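Local coordinates for protein 2-C-methyl-D-erythritol 4-phosphate cytidylyltransferase (Neisseria gonorrhoeae, PDB 1VGW) that probably catalyses the formation of 4-diphosphocytidyl-2-C-methyl-D-erythritol from CTP and 2-C-methyl-D-erythritol 4-phosphate, an early step of isoprenoid biosynthesis, at residues N7-P12 with G42-H47; E48-T53 with R124-A129; K34-H39 with A113-P118. All coordinates share one frame; numbering follows the deposited sequence.

Interaction 1 of 3, residues N7-P12 with G42-H47; sequences NIALIP and GIFERH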
loop_
_atom_site.group_PDB
_atom_site.type_symbol
_atom_site.label_atom_id
_atom_site.label_comp_id
_atom_site.label_asym_id
_atom_site.label_seq_id
_atom_site.Cartn_x
_atom_site.Cartn_y
_atom_site.Cartn_z
ATOM N N ASN B 7 -7.859 25.763 -12.345
ATOM C CA ASN B 7 -7.727 24.416 -11.747
ATOM C C ASN B 7 -9.124 23.872 -11.434
ATOM O O ASN B 7 -9.782 24.443 -10.533
ATOM C CB ASN B 7 -6.916 24.531 -10.463
ATOM C CG ASN B 7 -5.441 24.699 -10.782
ATOM O OD1 ASN B 7 -4.918 23.915 -11.583
ATOM N ND2 ASN B 7 -4.815 25.668 -10.150
ATOM N N ILE B 8 -9.573 22.879 -12.184
ATOM C CA ILE B 8 -10.904 22.313 -12.008
ATOM C C ILE B 8 -10.935 20.856 -11.553
ATOM O O ILE B 8 -10.468 19.943 -12.265
ATOM C CB ILE B 8 -11.696 22.423 -13.332
ATOM C CG1 ILE B 8 -11.713 23.885 -13.843
ATOM C CG2 ILE B 8 -13.116 21.918 -13.218
ATOM C CD1 ILE B 8 -12.070 23.954 -15.313
ATOM N N ALA B 9 -11.539 20.563 -10.404
ATOM C CA ALA B 9 -11.633 19.166 -9.915
ATOM C C ALA B 9 -12.769 18.408 -10.569
ATOM O O ALA B 9 -13.890 18.967 -10.727
ATOM C CB ALA B 9 -11.821 19.109 -8.407
ATOM N N LEU B 10 -12.494 17.190 -11.039
ATOM C CA LEU B 10 -13.598 16.390 -11.656
ATOM C C LEU B 10 -13.642 15.031 -10.920
ATOM O O LEU B 10 -12.643 14.315 -10.765
ATOM C CB LEU B 10 -13.423 16.237 -13.141
ATOM C CG LEU B 10 -14.293 15.355 -13.975
ATOM C CD1 LEU B 10 -15.725 15.888 -14.064
ATOM C CD2 LEU B 10 -13.787 15.175 -15.427
ATOM N N ILE B 11 -14.811 14.700 -10.398
ATOM C CA ILE B 11 -14.999 13.487 -9.561
ATOM C C ILE B 11 -16.070 12.586 -10.145
ATOM O O ILE B 11 -17.253 12.927 -10.170
ATOM C CB ILE B 11 -15.443 13.959 -8.135
ATOM C CG1 ILE B 11 -14.277 14.693 -7.445
ATOM C CG2 ILE B 11 -15.890 12.768 -7.276
ATOM C CD1 ILE B 11 -14.636 15.364 -6.161
ATOM N N PRO B 12 -15.658 11.527 -10.829
ATOM C CA PRO B 12 -16.586 10.578 -11.433
ATOM C C PRO B 12 -17.187 9.689 -10.330
ATOM O O PRO B 12 -16.431 8.944 -9.706
ATOM C CB PRO B 12 -15.692 9.776 -12.354
ATOM C CG PRO B 12 -14.338 9.814 -11.736
ATOM C CD PRO B 12 -14.286 10.988 -10.812
ATOM N N GLY B 42 -15.282 18.466 0.440
ATOM C CA GLY B 42 -14.764 19.309 1.474
ATOM C C GLY B 42 -13.306 19.641 1.280
ATOM O O GLY B 42 -12.865 20.765 1.585
ATOM N N ILE B 43 -12.522 18.695 0.795
ATOM C CA ILE B 43 -11.090 18.938 0.583
ATOM C C ILE B 43 -10.836 19.929 -0.541
ATOM O O ILE B 43 -9.936 20.754 -0.444
ATOM C CB ILE B 43 -10.383 17.598 0.300
ATOM C CG1 ILE B 43 -10.520 16.692 1.567
ATOM C CG2 ILE B 43 -8.925 17.782 -0.044
ATOM C CD1 ILE B 43 -10.186 15.217 1.189
ATOM N N PHE B 44 -11.583 19.886 -1.638
ATOM C CA PHE B 44 -11.392 20.784 -2.757
ATOM C C PHE B 44 -12.020 22.159 -2.552
ATOM O O PHE B 44 -11.382 23.196 -2.818
ATOM C CB PHE B 44 -11.948 20.150 -4.054
ATOM C CG PHE B 44 -11.181 18.911 -4.455
ATOM C CD1 PHE B 44 -10.022 18.969 -5.186
ATOM C CD2 PHE B 44 -11.650 17.653 -4.063
ATOM C CE1 PHE B 44 -9.311 17.827 -5.499
ATOM C CE2 PHE B 44 -10.961 16.512 -4.392
ATOM C CZ PHE B 44 -9.797 16.581 -5.123
ATOM N N GLU B 45 -13.265 22.199 -2.046
ATOM C CA GLU B 45 -13.949 23.447 -1.782
ATOM C C GLU B 45 -13.205 24.335 -0.808
ATOM O O GLU B 45 -13.268 25.570 -0.974
ATOM C CB GLU B 45 -15.396 23.248 -1.375
ATOM C CG GLU B 45 -16.217 22.680 -2.565
ATOM C CD GLU B 45 -16.763 23.832 -3.400
ATOM O OE1 GLU B 45 -16.562 23.860 -4.630
ATOM O OE2 GLU B 45 -17.413 24.719 -2.795
ATOM N N ARG B 46 -12.388 23.788 0.086
ATOM C CA ARG B 46 -11.617 24.623 0.992
ATOM C C ARG B 46 -10.220 24.938 0.503
ATOM O O ARG B 46 -9.424 25.583 1.219
ATOM C CB ARG B 46 -11.550 23.971 2.384
ATOM C CG ARG B 46 -10.333 23.129 2.660
ATOM C CD ARG B 46 -10.206 22.798 4.166
ATOM N NE ARG B 46 -10.847 21.512 4.449
ATOM C CZ ARG B 46 -12.140 21.252 4.384
ATOM N NH1 ARG B 46 -13.024 22.197 4.050
ATOM N NH2 ARG B 46 -12.588 20.025 4.610
ATOM N N HIS B 47 -9.817 24.444 -0.650
ATOM C CA HIS B 47 -8.464 24.653 -1.156
ATOM C C HIS B 47 -8.406 25.866 -2.057
ATOM O O HIS B 47 -9.064 25.926 -3.107
ATOM C CB HIS B 47 -8.013 23.391 -1.913
ATOM C CG HIS B 47 -6.521 23.287 -1.964
ATOM N ND1 HIS B 47 -5.820 22.484 -1.083
ATOM C CD2 HIS B 47 -5.615 23.898 -2.746
ATOM C CE1 HIS B 47 -4.523 22.616 -1.320
ATOM N NE2 HIS B 47 -4.374 23.470 -2.328
#
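In a beta-alpha-beta crossover of this Rossmann-like GT-A fold, Phe-44 of helix 36-45 packs on Ala-9 and Ile-11 of strand 7-12. The helix connects that strand to its parallel neighbour 52-56, and the ring fills the layer between helix and sheet. The backbones come closest at Ala-9 and Phe-44, whose CA atoms are 7.3 Å apart.

The Ala-9 methyl lies over one ring face in a CH-pi contact: its CB is 4.1 Å from the Phe-44 centroid, 26° off the ring normal. It is displaced toward the rim, as the 3.7 Å from Ala-9 CB to Phe-44 CD1 confirms. Phe-44 reaches this methyl with CG beside its own backbone N and anti to its carbonyl carbon (chi1 -65°).

Ile-11 is two residues further along the strand, so its CA-CB bond also points at the helix. Its long branch is extended (chi2 172°), which carries the terminal methyl out to the ring, though it arrives obliquely.

The intervening Leu-10 serves the other side of the sheet, touching Val-92 of helix 84-98. Around Phe-44 the core is completed by His-110, whose ring stands edge-to-face with it, and by Leu-117, Leu-122 and Thr-53. All three residues of the contact are buried, and the two segments share 114 Å² of buried surface. Just past the ring, the chain leaves the helix in a turn held by a 3.0 Å bond from His-47 N to Phe-44 O. On the strand side, the last atomic meeting is Ile-11 CD1 with Phe-44 CE2, at 4.2 Å.

Interaction 2 of 3, residues E48-T53 with R124-A129; sequences EAVDLT and RLIEQA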
loop_
_atom_site.group_PDB
_atom_site.type_symbol
_atom_site.label_atom_id
_atom_site.label_comp_id
_atom_site.label_asym_id
_atom_site.label_seq_id
_atom_site.Cartn_x
_atom_site.Cartn_y
_atom_site.Cartn_z
ATOM N N GLU B 48 -7.605 26.841 -1.668
ATOM C CA GLU B 48 -7.511 28.113 -2.353
ATOM C C GLU B 48 -7.219 28.080 -3.838
ATOM O O GLU B 48 -7.846 28.826 -4.610
ATOM C CB GLU B 48 -6.497 29.012 -1.610
ATOM C CG GLU B 48 -6.803 29.106 -0.125
ATOM C CD GLU B 48 -5.930 30.119 0.599
ATOM O OE1 GLU B 48 -6.420 31.252 0.836
ATOM O OE2 GLU B 48 -4.769 29.799 0.942
ATOM N N ALA B 49 -6.365 27.169 -4.296
ATOM C CA ALA B 49 -5.977 27.094 -5.683
ATOM C C ALA B 49 -6.963 26.425 -6.600
ATOM O O ALA B 49 -6.689 26.396 -7.812
ATOM C CB ALA B 49 -4.621 26.352 -5.790
ATOM N N VAL B 50 -8.045 25.857 -6.105
ATOM C CA VAL B 50 -9.023 25.154 -6.951
ATOM C C VAL B 50 -10.101 26.152 -7.272
ATOM O O VAL B 50 -10.568 26.819 -6.357
ATOM C CB VAL B 50 -9.571 23.911 -6.225
ATOM C CG1 VAL B 50 -10.749 23.237 -6.929
ATOM C CG2 VAL B 50 -8.438 22.899 -6.083
ATOM N N ASP B 51 -10.511 26.295 -8.509
ATOM C CA ASP B 51 -11.470 27.319 -8.883
ATOM C C ASP B 51 -12.876 26.790 -9.067
ATOM O O ASP B 51 -13.828 27.569 -9.151
ATOM C CB ASP B 51 -10.989 27.944 -10.242
ATOM C CG ASP B 51 -9.552 28.404 -10.130
ATOM O OD1 ASP B 51 -9.264 29.280 -9.279
ATOM O OD2 ASP B 51 -8.659 27.821 -10.800
ATOM N N LEU B 52 -13.040 25.481 -9.241
ATOM C CA LEU B 52 -14.338 24.889 -9.457
ATOM C C LEU B 52 -14.240 23.374 -9.162
ATOM O O LEU B 52 -13.133 22.800 -9.218
ATOM C CB LEU B 52 -14.779 25.103 -10.911
ATOM C CG LEU B 52 -16.127 24.577 -11.355
ATOM C CD1 LEU B 52 -17.270 25.509 -10.936
ATOM C CD2 LEU B 52 -16.222 24.351 -12.850
ATOM N N THR B 53 -15.384 22.799 -8.819
ATOM C CA THR B 53 -15.487 21.370 -8.519
ATOM C C THR B 53 -16.752 20.821 -9.156
ATOM O O THR B 53 -17.821 21.443 -9.123
ATOM C CB THR B 53 -15.462 21.118 -7.011
ATOM O OG1 THR B 53 -14.219 21.593 -6.486
ATOM C CG2 THR B 53 -15.685 19.679 -6.636
ATOM N N ARG B 124 1.162 20.327 -3.653
ATOM C CA ARG B 124 2.303 19.855 -4.448
ATOM C C ARG B 124 1.900 19.475 -5.874
ATOM O O ARG B 124 2.568 19.846 -6.849
ATOM C CB ARG B 124 2.884 18.601 -3.785
ATOM C CG ARG B 124 4.145 18.817 -2.984
ATOM C CD ARG B 124 4.966 17.541 -2.909
ATOM N NE ARG B 124 4.216 16.427 -2.390
ATOM C CZ ARG B 124 3.823 16.192 -1.154
ATOM N NH1 ARG B 124 3.143 15.076 -0.898
ATOM N NH2 ARG B 124 4.078 17.040 -0.173
ATOM N N LEU B 125 0.798 18.750 -6.056
ATOM C CA LEU B 125 0.384 18.389 -7.419
ATOM C C LEU B 125 0.099 19.615 -8.260
ATOM O O LEU B 125 0.385 19.659 -9.462
ATOM C CB LEU B 125 -0.838 17.481 -7.375
ATOM C CG LEU B 125 -1.508 17.045 -8.659
ATOM C CD1 LEU B 125 -0.589 16.099 -9.456
ATOM C CD2 LEU B 125 -2.857 16.355 -8.391
ATOM N N ILE B 126 -0.631 20.585 -7.695
ATOM C CA ILE B 126 -1.006 21.780 -8.427
ATOM C C ILE B 126 0.252 22.577 -8.793
ATOM O O ILE B 126 0.356 22.979 -9.947
ATOM C CB ILE B 126 -1.993 22.664 -7.680
ATOM C CG1 ILE B 126 -3.412 22.062 -7.769
ATOM C CG2 ILE B 126 -2.045 24.103 -8.198
ATOM C CD1 ILE B 126 -4.253 22.434 -6.529
ATOM N N GLU B 127 1.157 22.709 -7.840
ATOM C CA GLU B 127 2.388 23.451 -8.013
ATOM C C GLU B 127 3.331 22.858 -9.043
ATOM O O GLU B 127 3.813 23.555 -9.944
ATOM C CB GLU B 127 3.093 23.553 -6.649
ATOM C CG GLU B 127 4.307 24.468 -6.647
ATOM C CD GLU B 127 3.930 25.893 -7.010
ATOM O OE1 GLU B 127 2.918 26.398 -6.483
ATOM O OE2 GLU B 127 4.628 26.487 -7.849
ATOM N N GLN B 128 3.512 21.528 -8.992
ATOM C CA GLN B 128 4.418 20.865 -9.942
ATOM C C GLN B 128 3.802 20.462 -11.244
ATOM O O GLN B 128 4.288 20.840 -12.329
ATOM C CB GLN B 128 5.047 19.667 -9.217
ATOM C CG GLN B 128 5.842 20.141 -7.999
ATOM C CD GLN B 128 6.248 19.024 -7.081
ATOM O OE1 GLN B 128 6.586 19.263 -5.917
ATOM N NE2 GLN B 128 6.218 17.781 -7.553
ATOM N N ALA B 129 2.663 19.787 -11.255
ATOM C CA ALA B 129 2.089 19.385 -12.553
ATOM C C ALA B 129 1.230 20.479 -13.122
ATOM O O ALA B 129 0.917 20.505 -14.324
ATOM C CB ALA B 129 1.297 18.087 -12.370
#
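Ile-126 of helix 119-129 overlaps the methyl of Ala-49 with both its branches and brushes Val-50 with one of them. The terminal methyl is the main point of contact: Ile-126 CD1 is 4.0 Å from Ala-49 CB. The short branch supports the same methyl from beside it, with Ile-126 CG2 at 4.2 Å from Ala-49 CB. Ala-49 thus meets a divided surface rather than a single atom.

Branching at CB gives the isoleucine two arms, and the torsion aims them: with CG1 anti to the carbonyl carbon (chi1 -77°) and CG2 anti to the backbone N, both reach the Ala-49 methyl. Val-50 takes part differently. Its CA-CB bond runs past the helix, not at it, and the approach is made by one methyl, Val-50 CG2 to Ile-126 CD1 at 4.2 Å.

The contact is entirely apolar and modest, burying 102 Å², and its three residues are partly exposed at the surface of the chain. Polar bonds next to it hold the loop to the start of strand 7-12: Asn-7 gives ND2 to the carbonyl of Ala-49 and its backbone N to Asp-51 OD2. The side chain of Asn-7 also touches Ile-126, so strand, loop and helix meet at one place.

The helical frame is regular here, as the 2.9 Å bond from Gln-128 N to Arg-124 O attests. Leu-125 and Ala-129 turn to another side and pack on Ile-206 of strand 204-207. What results is a helix laid along the sheet and touching the turn that leads from crossover helix 36-45 into strand 52-56, a layering typical of Rossmann-like alpha/beta folds.

Interaction 3 of 3, residues K34-H39 with A113-P118; sequences KTVLEH and ARCCLP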
loop_
_atom_site.group_PDB
_atom_site.type_symbol
_atom_site.label_atom_id
_atom_site.label_comp_id
_atom_site.label_asym_id
_atom_site.label_seq_id
_atom_site.Cartn_x
_atom_site.Cartn_y
_atom_site.Cartn_z
ATOM N N LYS B 34 -20.849 12.903 7.900
ATOM C CA LYS B 34 -20.872 13.164 6.462
ATOM C C LYS B 34 -20.629 11.901 5.645
ATOM O O LYS B 34 -19.979 10.966 6.106
ATOM C CB LYS B 34 -19.719 14.147 6.117
ATOM C CG LYS B 34 -19.899 15.563 6.584
ATOM C CD LYS B 34 -18.653 16.143 7.230
ATOM C CE LYS B 34 -17.464 16.122 6.292
ATOM N NZ LYS B 34 -16.246 16.769 6.866
ATOM N N THR B 35 -21.125 11.864 4.413
ATOM C CA THR B 35 -20.840 10.736 3.538
ATOM C C THR B 35 -19.374 10.850 3.079
ATOM O O THR B 35 -18.734 11.875 3.323
ATOM C CB THR B 35 -21.754 10.696 2.310
ATOM O OG1 THR B 35 -21.922 12.021 1.768
ATOM C CG2 THR B 35 -23.122 10.131 2.674
ATOM N N VAL B 36 -18.861 9.796 2.452
ATOM C CA VAL B 36 -17.488 9.794 1.927
ATOM C C VAL B 36 -17.383 10.909 0.870
ATOM O O VAL B 36 -16.496 11.730 0.905
ATOM C CB VAL B 36 -17.107 8.460 1.274
ATOM C CG1 VAL B 36 -15.613 8.344 1.007
ATOM C CG2 VAL B 36 -17.582 7.279 2.118
ATOM N N LEU B 37 -18.371 10.980 -0.017
ATOM C CA LEU B 37 -18.400 12.000 -1.031
ATOM C C LEU B 37 -18.330 13.412 -0.448
ATOM O O LEU B 37 -17.401 14.155 -0.783
ATOM C CB LEU B 37 -19.610 11.899 -1.967
ATOM C CG LEU B 37 -19.459 12.810 -3.213
ATOM C CD1 LEU B 37 -18.161 12.466 -3.939
ATOM C CD2 LEU B 37 -20.626 12.625 -4.163
ATOM N N GLU B 38 -19.191 13.706 0.537
ATOM C CA GLU B 38 -19.189 15.028 1.158
ATOM C C GLU B 38 -17.841 15.327 1.791
ATOM O O GLU B 38 -17.443 16.475 1.879
ATOM C CB GLU B 38 -20.288 15.166 2.191
ATOM C CG GLU B 38 -21.673 15.406 1.630
ATOM C CD GLU B 38 -22.703 15.427 2.768
ATOM O OE1 GLU B 38 -22.865 16.465 3.423
ATOM O OE2 GLU B 38 -23.315 14.353 2.988
ATOM N N HIS B 39 -17.167 14.289 2.281
ATOM C CA HIS B 39 -15.836 14.459 2.834
ATOM C C HIS B 39 -14.855 14.852 1.706
ATOM O O HIS B 39 -13.962 15.653 1.956
ATOM C CB HIS B 39 -15.311 13.185 3.467
ATOM C CG HIS B 39 -15.758 12.978 4.877
ATOM N ND1 HIS B 39 -15.271 13.748 5.916
ATOM C CD2 HIS B 39 -16.632 12.091 5.413
ATOM C CE1 HIS B 39 -15.832 13.333 7.042
ATOM N NE2 HIS B 39 -16.653 12.337 6.762
ATOM N N ALA B 113 -13.950 7.797 -3.674
ATOM C CA ALA B 113 -13.654 7.130 -2.441
ATOM C C ALA B 113 -12.311 7.450 -1.834
ATOM O O ALA B 113 -11.971 6.741 -0.861
ATOM C CB ALA B 113 -13.783 5.609 -2.605
ATOM N N ARG B 114 -11.517 8.356 -2.349
ATOM C CA ARG B 114 -10.210 8.670 -1.712
ATOM C C ARG B 114 -10.469 9.959 -0.910
ATOM O O ARG B 114 -10.149 11.083 -1.314
ATOM C CB ARG B 114 -9.084 8.787 -2.689
ATOM C CG ARG B 114 -8.490 7.539 -3.300
ATOM C CD ARG B 114 -7.284 7.804 -4.186
ATOM N NE ARG B 114 -6.981 6.705 -5.091
ATOM C CZ ARG B 114 -6.084 5.741 -4.863
ATOM N NH1 ARG B 114 -5.365 5.699 -3.751
ATOM N NH2 ARG B 114 -5.862 4.799 -5.775
ATOM N N CYS B 115 -11.019 9.745 0.311
ATOM C CA CYS B 115 -11.437 10.839 1.142
ATOM C C CYS B 115 -10.457 11.334 2.152
ATOM O O CYS B 115 -10.834 12.195 2.976
ATOM C CB CYS B 115 -12.806 10.585 1.799
ATOM S SG CYS B 115 -12.892 9.108 2.878
ATOM N N CYS B 116 -9.227 10.906 2.131
ATOM C CA CYS B 116 -8.228 11.354 3.092
ATOM C C CYS B 116 -7.034 11.990 2.407
ATOM O O CYS B 116 -5.941 12.036 2.968
ATOM C CB CYS B 116 -7.790 10.147 3.949
ATOM S SG CYS B 116 -9.161 9.581 5.040
ATOM N N LEU B 117 -7.240 12.509 1.194
ATOM C CA LEU B 117 -6.167 13.165 0.457
ATOM C C LEU B 117 -5.669 14.389 1.215
ATOM O O LEU B 117 -6.409 15.369 1.323
ATOM C CB LEU B 117 -6.769 13.633 -0.898
ATOM C CG LEU B 117 -5.907 14.661 -1.665
ATOM C CD1 LEU B 117 -4.658 13.985 -2.193
ATOM C CD2 LEU B 117 -6.705 15.392 -2.723
ATOM N N PRO B 118 -4.456 14.378 1.726
ATOM C CA PRO B 118 -3.909 15.492 2.448
ATOM C C PRO B 118 -3.846 16.769 1.625
ATOM O O PRO B 118 -3.170 16.902 0.595
ATOM C CB PRO B 118 -2.479 15.097 2.792
ATOM C CG PRO B 118 -2.232 13.800 2.186
ATOM C CD PRO B 118 -3.515 13.245 1.650
#
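This is a small, mainly apolar contact between the first turn of helix 36-45 and the loop that joins strand 106-109 to helix 119-129, with Val-36 and His-39 closing on Cys-115. The CA atoms of His-39 and Cys-115 are only 5.9 Å apart, and 163 Å² is buried between the segments.

Val-36 makes the tightest approach: its CG1 is 3.4 Å from Cys-115 SG, a snug sulfur-methyl contact. This methyl is the one lying anti to the valine's backbone N (chi1 -167°), and it also passes over the loop backbone, 4.1 Å from Ala-113 CA. On the loop side, the thiol is swung in between the Cys-115 backbone N and carbonyl carbon (chi1 60°), bringing the sulfur against the valine.

His-39, one turn on, adds its methylene, with CB 4.0 Å from Cys-115 CB. Its imidazole is employed elsewhere: NE2 is hydrogen-bonded to the carbonyl of Ile-31, and Lys-34 CE lies over one ring face.

Thr-35 is the N-cap: its OG1 accepts a weak capping bond from Glu-38 N, and the same hydroxyl donates to Glu-38 OE2 over 3.0 Å, meeting the anti side of the carboxylate 18° out of its plane.

Val-224 of helix 218-228 also packs on Cys-115. Neighbouring Arg-114 points away from helix 36-45, forming salt bridges to Asp-111 and to Asp-144 of the second subunit.

The side chain of Ala-113 lies about 4 Å from that of Lys-214, predicted to position the methylerythritol phosphate, and the side chain of Val-36 about 7 Å from that of Lys-26, a predicted transition-state stabiliser. Helix start and loop therefore meet beside the probable active site, at the C-terminal ends of parallel strands, as expected for a GT-A cytidylyltransferase.

Interaction 1 lies between the other two: its centre is 9 Å from that of interaction 2 and 11 Å from that of interaction 3, while interactions 2 and 3 are 17 Å apart and do not touch. Interactions 1 and 3 share helix 36-45, at its end and its start respectively. Interactions 1 and 2 reach adjacent parallel strands, 7-12 and 52-56, joined where Ala-9 N meets Leu-52 O at 3.0 Å. Along the chain interaction 1 closes before interaction 2 opens, whereas interaction 3 interleaves with both. The crossover is thereby tied at one end to helix 119-129 and at the other, beside the predicted active-site residues, to the loop preceding that helix.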